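Local atomic coordinates of beta-n-acetylhexosaminidase (Streptococcus pneumoniae, PDB entry 4AZC), a protein that probably hydrolyses terminal beta-linked N-acetylhexosamine residues from glycans, as a family 20 glycoside hydrolase with a TIM-barrel catalytic domain. Residues L55-I60 with I163-D168; D278-L283 with S327-R332. One frame throughout, in Å; residues are numbered along the deposited sequence.

Interaction 1: residues L55-I60 with I163-D168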
loop_
_atom_site.group_PDB
_atom_site.type_symbol
_atom_site.label_atom_id
_atom_site.label_comp_id
_atom_site.label_asym_id
_atom_site.label_seq_id
_atom_site.Cartn_x
_atom_site.Cartn_y
_atom_site.Cartn_z
ATOM N N LEU A 55 2.713 -13.654 11.693
ATOM C CA LEU A 55 4.121 -14.084 11.714
ATOM C C LEU A 55 4.226 -15.452 12.396
ATOM O O LEU A 55 3.336 -15.853 13.153
ATOM C CB LEU A 55 4.988 -13.057 12.456
ATOM C CG LEU A 55 4.814 -11.600 11.994
ATOM C CD1 LEU A 55 5.380 -10.631 13.000
ATOM C CD2 LEU A 55 5.436 -11.395 10.619
ATOM N N ASP A 56 5.313 -16.168 12.130
ATOM C CA ASP A 56 5.521 -17.459 12.771
ATOM C C ASP A 56 5.550 -17.309 14.289
ATOM O O ASP A 56 4.934 -18.096 14.996
ATOM C CB ASP A 56 6.782 -18.132 12.232
ATOM C CG ASP A 56 6.611 -18.590 10.801
ATOM O OD1 ASP A 56 5.450 -18.847 10.381
ATOM O OD2 ASP A 56 7.635 -18.686 10.082
ATOM N N ASP A 57 6.228 -16.269 14.771
ATOM C CA ASP A 57 6.303 -15.973 16.207
ATOM C C ASP A 57 5.589 -14.652 16.478
ATOM O O ASP A 57 6.043 -13.578 16.047
ATOM C CB ASP A 57 7.777 -15.906 16.662
ATOM C CG ASP A 57 7.937 -15.537 18.140
ATOM O OD1 ASP A 57 7.028 -15.778 18.945
ATOM O OD2 ASP A 57 9.006 -15.008 18.503
ATOM N N MET A 58 4.475 -14.747 17.192
ATOM C CA MET A 58 3.650 -13.601 17.537
ATOM C C MET A 58 3.686 -13.303 19.038
ATOM O O MET A 58 2.767 -12.668 19.580
ATOM C CB MET A 58 2.213 -13.831 17.068
ATOM C CG MET A 58 2.054 -13.951 15.553
ATOM S SD MET A 58 2.270 -12.380 14.667
ATOM C CE MET A 58 0.851 -11.434 15.199
ATOM N N THR A 59 4.747 -13.758 19.703
ATOM C CA THR A 59 4.988 -13.441 21.109
ATOM C C THR A 59 5.040 -11.924 21.252
ATOM O O THR A 59 5.723 -11.257 20.482
ATOM C CB THR A 59 6.323 -14.060 21.608
ATOM O OG1 THR A 59 6.312 -15.471 21.374
ATOM C CG2 THR A 59 6.540 -13.792 23.104
ATOM N N ILE A 60 4.308 -11.374 22.215
ATOM C CA ILE A 60 4.317 -9.926 22.418
ATOM C C ILE A 60 4.680 -9.582 23.848
ATOM O O ILE A 60 4.116 -10.140 24.805
ATOM C CB ILE A 60 2.951 -9.248 22.084
ATOM C CG1 ILE A 60 2.585 -9.387 20.597
ATOM C CG2 ILE A 60 2.964 -7.778 22.502
ATOM C CD1 ILE A 60 3.645 -8.832 19.608
ATOM N N ILE A 163 2.878 -3.746 16.206
ATOM C CA ILE A 163 3.329 -3.104 14.977
ATOM C C ILE A 163 4.846 -3.225 14.817
ATOM O O ILE A 163 5.334 -3.467 13.710
ATOM C CB ILE A 163 2.794 -1.645 14.876
ATOM C CG1 ILE A 163 1.303 -1.690 14.495
ATOM C CG2 ILE A 163 3.616 -0.812 13.877
ATOM C CD1 ILE A 163 0.587 -0.386 14.684
ATOM N N GLY A 164 5.569 -3.092 15.930
ATOM C CA GLY A 164 7.022 -3.316 15.976
ATOM C C GLY A 164 7.445 -4.691 15.469
ATOM O O GLY A 164 8.422 -4.814 14.712
ATOM N N LYS A 165 6.711 -5.723 15.880
ATOM C CA LYS A 165 6.974 -7.089 15.416
ATOM C C LYS A 165 6.796 -7.232 13.909
ATOM O O LYS A 165 7.640 -7.846 13.251
ATOM C CB LYS A 165 6.078 -8.098 16.139
ATOM C CG LYS A 165 6.645 -8.616 17.438
ATOM C CD LYS A 165 7.456 -9.865 17.163
ATOM C CE LYS A 165 7.417 -10.823 18.324
ATOM N NZ LYS A 165 7.304 -12.216 17.830
ATOM N N TYR A 166 5.717 -6.658 13.363
ATOM C CA TYR A 166 5.527 -6.636 11.911
ATOM C C TYR A 166 6.645 -5.846 11.229
ATOM O O TYR A 166 7.196 -6.302 10.224
ATOM C CB TYR A 166 4.161 -6.070 11.511
ATOM C CG TYR A 166 2.987 -6.996 11.787
ATOM C CD1 TYR A 166 2.845 -8.203 11.100
ATOM C CD2 TYR A 166 2.005 -6.647 12.717
ATOM C CE1 TYR A 166 1.755 -9.055 11.345
ATOM C CE2 TYR A 166 0.901 -7.489 12.968
ATOM C CZ TYR A 166 0.792 -8.694 12.282
ATOM O OH TYR A 166 -0.278 -9.534 12.520
ATOM N N MET A 167 6.960 -4.669 11.769
ATOM C CA MET A 167 8.081 -3.871 11.261
ATOM C C MET A 167 9.413 -4.663 11.291
ATOM O O MET A 167 10.192 -4.599 10.342
ATOM C CB MET A 167 8.227 -2.556 12.039
ATOM C CG MET A 167 7.168 -1.499 11.743
ATOM S SD MET A 167 7.520 -0.011 12.691
ATOM C CE MET A 167 6.333 1.163 11.994
ATOM N N ASP A 168 9.666 -5.395 12.381
ATOM C CA ASP A 168 10.868 -6.227 12.489
ATOM C C ASP A 168 10.966 -7.201 11.326
ATOM O O ASP A 168 12.055 -7.441 10.812
ATOM C CB ASP A 168 10.891 -7.017 13.796
ATOM C CG ASP A 168 11.140 -6.145 15.010
ATOM O OD1 ASP A 168 11.706 -5.039 14.870
ATOM O OD2 ASP A 168 10.756 -6.574 16.123
#
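K165 and Y166, neighbours on helix 153-170, both touch L55; K165 goes on to D57 and I60, Y166 to M58. Residues 55-60 end the loop that follows barrel strand 41-45 and lead into strand 60-62. The contact packs an outer helix of the TIM barrel against this loop.

Polar contacts gather at the end of K165. Its NZ donates to the backbone O of D57 at 2.6 Å, approaching from above the carbonyl plane, 64° out of it, instead of along a lone pair. The same ammonium forms a longer salt bridge with D57 OD2, 3.3 Å from NZ, so one residue offers it both a main-chain and a carboxylate oxygen. The lysine chain bends at chi2, chi3 and chi4 on its way there. The other carboxylate oxygen of D57 serves the loop itself: OD1 accepts from T59 N at 3.1 Å, closing an Asx turn, and from T59 OG1 at 2.6 Å through its syn lone pair. These two bonds hold the carboxylate beside the lysine.

L55 and I60 give apolar contacts. With CG beside its backbone N (chi1 -51°), L55 brings CD1 to 4.0 Å from CD1 of the Y166 ring, and its CG lies 4.0 Å from both ring CD1 and CE1. I60 and K165 run antiparallel side by side, I60 CD1 lying 3.7 Å from K165 CG. V72 and I76 of helix 69-83 also touch M58, while F158 and A161 of helix 153-170 touch I60.

A Met-aromatic contact completes the set. M58, bent at chi2 and chi3, carries SD to a slanted position 37° off the Y166 ring normal. The tyrosine hydroxyl is hydrogen-bonded to F53 O, and beside it the methyl CE of M58 lies 3.5 Å from Y166 OH.

Interaction 2: residues D278-L283 with S327-R332. With NGW ((2S,3aR,5R,6S,7R,7aR)-5-(hydroxymethyl)-2-methyl-2,3a,5,6,7,7a-hexahydro-1H-pyrano[3,2-d][1,3]thiazole-6,7-diol), chain E.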
loop_
_atom_site.group_PDB
_atom_site.type_symbol
_atom_site.label_atom_id
_atom_site.label_comp_id
_atom_site.label_asym_id
_atom_site.label_seq_id
_atom_site.Cartn_x
_atom_site.Cartn_y
_atom_site.Cartn_z
ATOM N N ASP A 278 -9.716 9.858 -7.091
ATOM C CA ASP A 278 -10.355 9.730 -8.421
ATOM C C ASP A 278 -10.137 8.338 -9.050
ATOM O O ASP A 278 -10.959 7.887 -9.859
ATOM C CB ASP A 278 -9.830 10.759 -9.431
ATOM C CG ASP A 278 -10.202 12.188 -9.100
ATOM O OD1 ASP A 278 -11.060 12.443 -8.229
ATOM O OD2 ASP A 278 -9.597 13.075 -9.737
ATOM N N TRP A 279 -9.034 7.678 -8.686
ATOM C CA TRP A 279 -8.654 6.389 -9.278
ATOM C C TRP A 279 -9.193 5.156 -8.538
ATOM O O TRP A 279 -9.003 4.030 -8.990
ATOM C CB TRP A 279 -7.122 6.290 -9.422
ATOM C CG TRP A 279 -6.501 7.379 -10.287
ATOM C CD1 TRP A 279 -6.987 7.870 -11.473
ATOM C CD2 TRP A 279 -5.271 8.090 -10.034
ATOM N NE1 TRP A 279 -6.142 8.848 -11.961
ATOM C CE2 TRP A 279 -5.090 9.006 -11.096
ATOM C CE3 TRP A 279 -4.319 8.057 -8.996
ATOM C CZ2 TRP A 279 -3.993 9.866 -11.163
ATOM C CZ3 TRP A 279 -3.231 8.910 -9.057
ATOM C CH2 TRP A 279 -3.072 9.807 -10.136
ATOM N N TYR A 280 -9.878 5.371 -7.416
ATOM C CA TYR A 280 -10.377 4.268 -6.578
ATOM C C TYR A 280 -11.409 3.381 -7.236
ATOM O O TYR A 280 -12.326 3.866 -7.916
ATOM C CB TYR A 280 -11.049 4.800 -5.305
ATOM C CG TYR A 280 -10.130 5.376 -4.269
ATOM C CD1 TYR A 280 -8.741 5.326 -4.420
ATOM C CD2 TYR A 280 -10.655 5.965 -3.119
ATOM C CE1 TYR A 280 -7.895 5.862 -3.444
ATOM C CE2 TYR A 280 -9.834 6.497 -2.155
ATOM C CZ TYR A 280 -8.458 6.445 -2.317
ATOM O OH TYR A 280 -7.649 6.978 -1.345
ATOM N N TYR A 281 -11.258 2.084 -6.996
ATOM C CA TYR A 281 -12.313 1.107 -7.240
ATOM C C TYR A 281 -12.567 0.329 -5.953
ATOM O O TYR A 281 -11.638 -0.226 -5.358
ATOM C CB TYR A 281 -11.953 0.154 -8.385
ATOM C CG TYR A 281 -12.970 -0.949 -8.587
ATOM C CD1 TYR A 281 -14.329 -0.652 -8.748
ATOM C CD2 TYR A 281 -12.578 -2.295 -8.615
ATOM C CE1 TYR A 281 -15.278 -1.664 -8.934
ATOM C CE2 TYR A 281 -13.529 -3.326 -8.795
ATOM C CZ TYR A 281 -14.870 -2.996 -8.956
ATOM O OH TYR A 281 -15.813 -3.990 -9.141
ATOM N N ILE A 282 -13.826 0.336 -5.525
ATOM C CA ILE A 282 -14.303 -0.426 -4.379
ATOM C C ILE A 282 -14.961 -1.672 -4.980
ATOM O O ILE A 282 -15.842 -1.556 -5.838
ATOM C CB ILE A 282 -15.324 0.398 -3.555
ATOM C CG1 ILE A 282 -14.660 1.658 -2.961
ATOM C CG2 ILE A 282 -15.965 -0.457 -2.467
ATOM C CD1 ILE A 282 -15.654 2.719 -2.430
ATOM N N LEU A 283 -14.519 -2.860 -4.564
ATOM C CA LEU A 283 -15.055 -4.099 -5.144
ATOM C C LEU A 283 -16.588 -4.137 -5.094
ATOM O O LEU A 283 -17.191 -3.868 -4.050
ATOM C CB LEU A 283 -14.483 -5.333 -4.445
ATOM C CG LEU A 283 -12.964 -5.508 -4.425
ATOM C CD1 LEU A 283 -12.652 -6.887 -3.876
ATOM C CD2 LEU A 283 -12.327 -5.308 -5.795
ATOM N N SER A 327 -5.757 2.527 -6.245
ATOM C CA SER A 327 -6.133 1.739 -5.083
ATOM C C SER A 327 -7.385 0.905 -5.284
ATOM O O SER A 327 -8.410 1.397 -5.778
ATOM C CB SER A 327 -6.278 2.651 -3.863
ATOM O OG SER A 327 -5.112 3.449 -3.683
ATOM N N ILE A 328 -7.282 -0.363 -4.901
ATOM C CA ILE A 328 -8.423 -1.269 -4.891
ATOM C C ILE A 328 -8.840 -1.448 -3.430
ATOM O O ILE A 328 -8.030 -1.847 -2.603
ATOM C CB ILE A 328 -8.104 -2.645 -5.560
ATOM C CG1 ILE A 328 -7.393 -2.452 -6.921
ATOM C CG2 ILE A 328 -9.378 -3.479 -5.734
ATOM C CD1 ILE A 328 -8.177 -1.572 -7.957
ATOM N N TRP A 329 -10.088 -1.116 -3.117
ATOM C CA TRP A 329 -10.581 -1.215 -1.747
ATOM C C TRP A 329 -11.664 -2.264 -1.641
ATOM O O TRP A 329 -12.388 -2.524 -2.613
ATOM C CB TRP A 329 -11.127 0.131 -1.259
ATOM C CG TRP A 329 -10.115 1.229 -1.285
ATOM C CD1 TRP A 329 -9.996 2.222 -2.234
ATOM C CD2 TRP A 329 -9.066 1.454 -0.331
ATOM N NE1 TRP A 329 -8.934 3.047 -1.916
ATOM C CE2 TRP A 329 -8.346 2.597 -0.759
ATOM C CE3 TRP A 329 -8.655 0.796 0.840
ATOM C CZ2 TRP A 329 -7.254 3.101 -0.054
ATOM C CZ3 TRP A 329 -7.555 1.303 1.543
ATOM C CH2 TRP A 329 -6.869 2.445 1.086
ATOM N N ALA A 330 -11.800 -2.846 -0.457
ATOM C CA ALA A 330 -12.814 -3.881 -0.243
ATOM C C ALA A 330 -13.802 -3.565 0.890
ATOM O O ALA A 330 -14.087 -4.428 1.731
ATOM C CB ALA A 330 -12.136 -5.256 -0.047
ATOM N N ASP A 331 -14.340 -2.336 0.885
ATOM C CA ASP A 331 -15.297 -1.839 1.913
ATOM C C ASP A 331 -16.390 -2.845 2.272
ATOM O O ASP A 331 -16.753 -2.991 3.445
ATOM C CB ASP A 331 -15.951 -0.510 1.477
ATOM C CG ASP A 331 -14.941 0.633 1.330
ATOM O OD1 ASP A 331 -13.775 0.368 0.948
ATOM O OD2 ASP A 331 -15.317 1.802 1.583
ATOM N N ARG A 332 -16.915 -3.522 1.260
ATOM C CA ARG A 332 -17.838 -4.614 1.474
ATOM C C ARG A 332 -17.095 -5.880 1.064
ATOM O O ARG A 332 -17.153 -6.271 -0.096
ATOM C CB ARG A 332 -19.112 -4.383 0.655
ATOM C CG ARG A 332 -19.906 -3.167 1.155
ATOM C CD ARG A 332 -21.064 -2.805 0.233
ATOM N NE ARG A 332 -20.657 -2.950 -1.153
ATOM C CZ ARG A 332 -19.961 -2.042 -1.827
ATOM N NH1 ARG A 332 -19.608 -0.902 -1.241
ATOM N NH2 ARG A 332 -19.613 -2.279 -3.084
HETATM O O4 NGW E . -11.733 1.732 1.714
HETATM C C4 NGW E . -11.824 3.130 1.980
HETATM C C3 NGW E . -10.641 3.516 2.851
HETATM C C5 NGW E . -11.790 3.921 0.681
HETATM O O3 NGW E . -10.659 2.726 4.056
HETATM C C2 NGW E . -10.649 5.043 3.147
HETATM N N2 NGW E . -9.372 5.496 3.745
HETATM C C1 NGW E . -10.828 5.886 1.856
HETATM C C7 NGW E . -8.309 5.337 2.727
HETATM C C8 NGW E . -7.059 6.146 3.103
HETATM S S1 NGW E . -9.109 5.922 1.201
HETATM O O5 NGW E . -11.836 5.358 0.897
HETATM C C6 NGW E . -13.002 3.604 -0.214
HETATM O O6 NGW E . -14.214 3.907 0.475
HETATM O O HOH W 1 -16.135 -4.075 -1.468
#
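Parallel beta-sheet pairing at the active-site end of the TIM barrel joins Y281 and I282 to I328 and W329, within a beta-alpha-beta unit whose helix is 294-303. Nearly straight bonds fix the register: Y281 N to S327 O, W329 N to Y281 O (2.9 Å) and L283 N to W329 O.

Y280 and W329 form a T-shaped pair, planes at 74°. The indole edge points at the phenol face, NE1 lying 3.2 Å above the plane over the ring centre. The indole in turn lays a face under the bound thiazole-fused sugar NGW, whose C5 is 3.6 Å above it, an aromatic platform for the pyranose as in many glycosidases. The tyrosine thus backs the platform edge while its own ring and hydroxyl approach the ligand sulfur.

D331 grips the sugar with both carboxylate oxygens, receiving O4 of NGW on OD1 at 2.6 Å and O6 on OD2 at the same distance. D182 and R19 bind the ligand as well. I282 lines the pocket beside O6, its CG1 branch running toward C6.

The other face of the sheet carries Y281 and I328, packed under helix 339-351, with L283 CD2 tight against I328 CG2 at 3.5 Å. Farther along, one water joins the ends of both segments: it donates to L283 O and R332 O and accepts from R332 N at 2.9 Å.

Interaction 1 precedes interaction 2 along the chain, closing before 278-283 begins, and all four segments belong to the one TIM-barrel catalytic domain. Their centres are 28 Å apart, on opposite sides of the chain's centre, with about 16 Å between nearest atoms. They are nevertheless connected through the barrel sheet: strand 321-329 pairs with 10-16, which pairs with 41-45, the strand leading into loop 55-60. The other partner in interaction 1, helix 153-170, leads into strand 176-180, after which come the pocket residues D182 and E183. Interaction 1 joins an outer helix to a loop by packing and a lysine bridge, whereas interaction 2 shapes part of the sugar pocket.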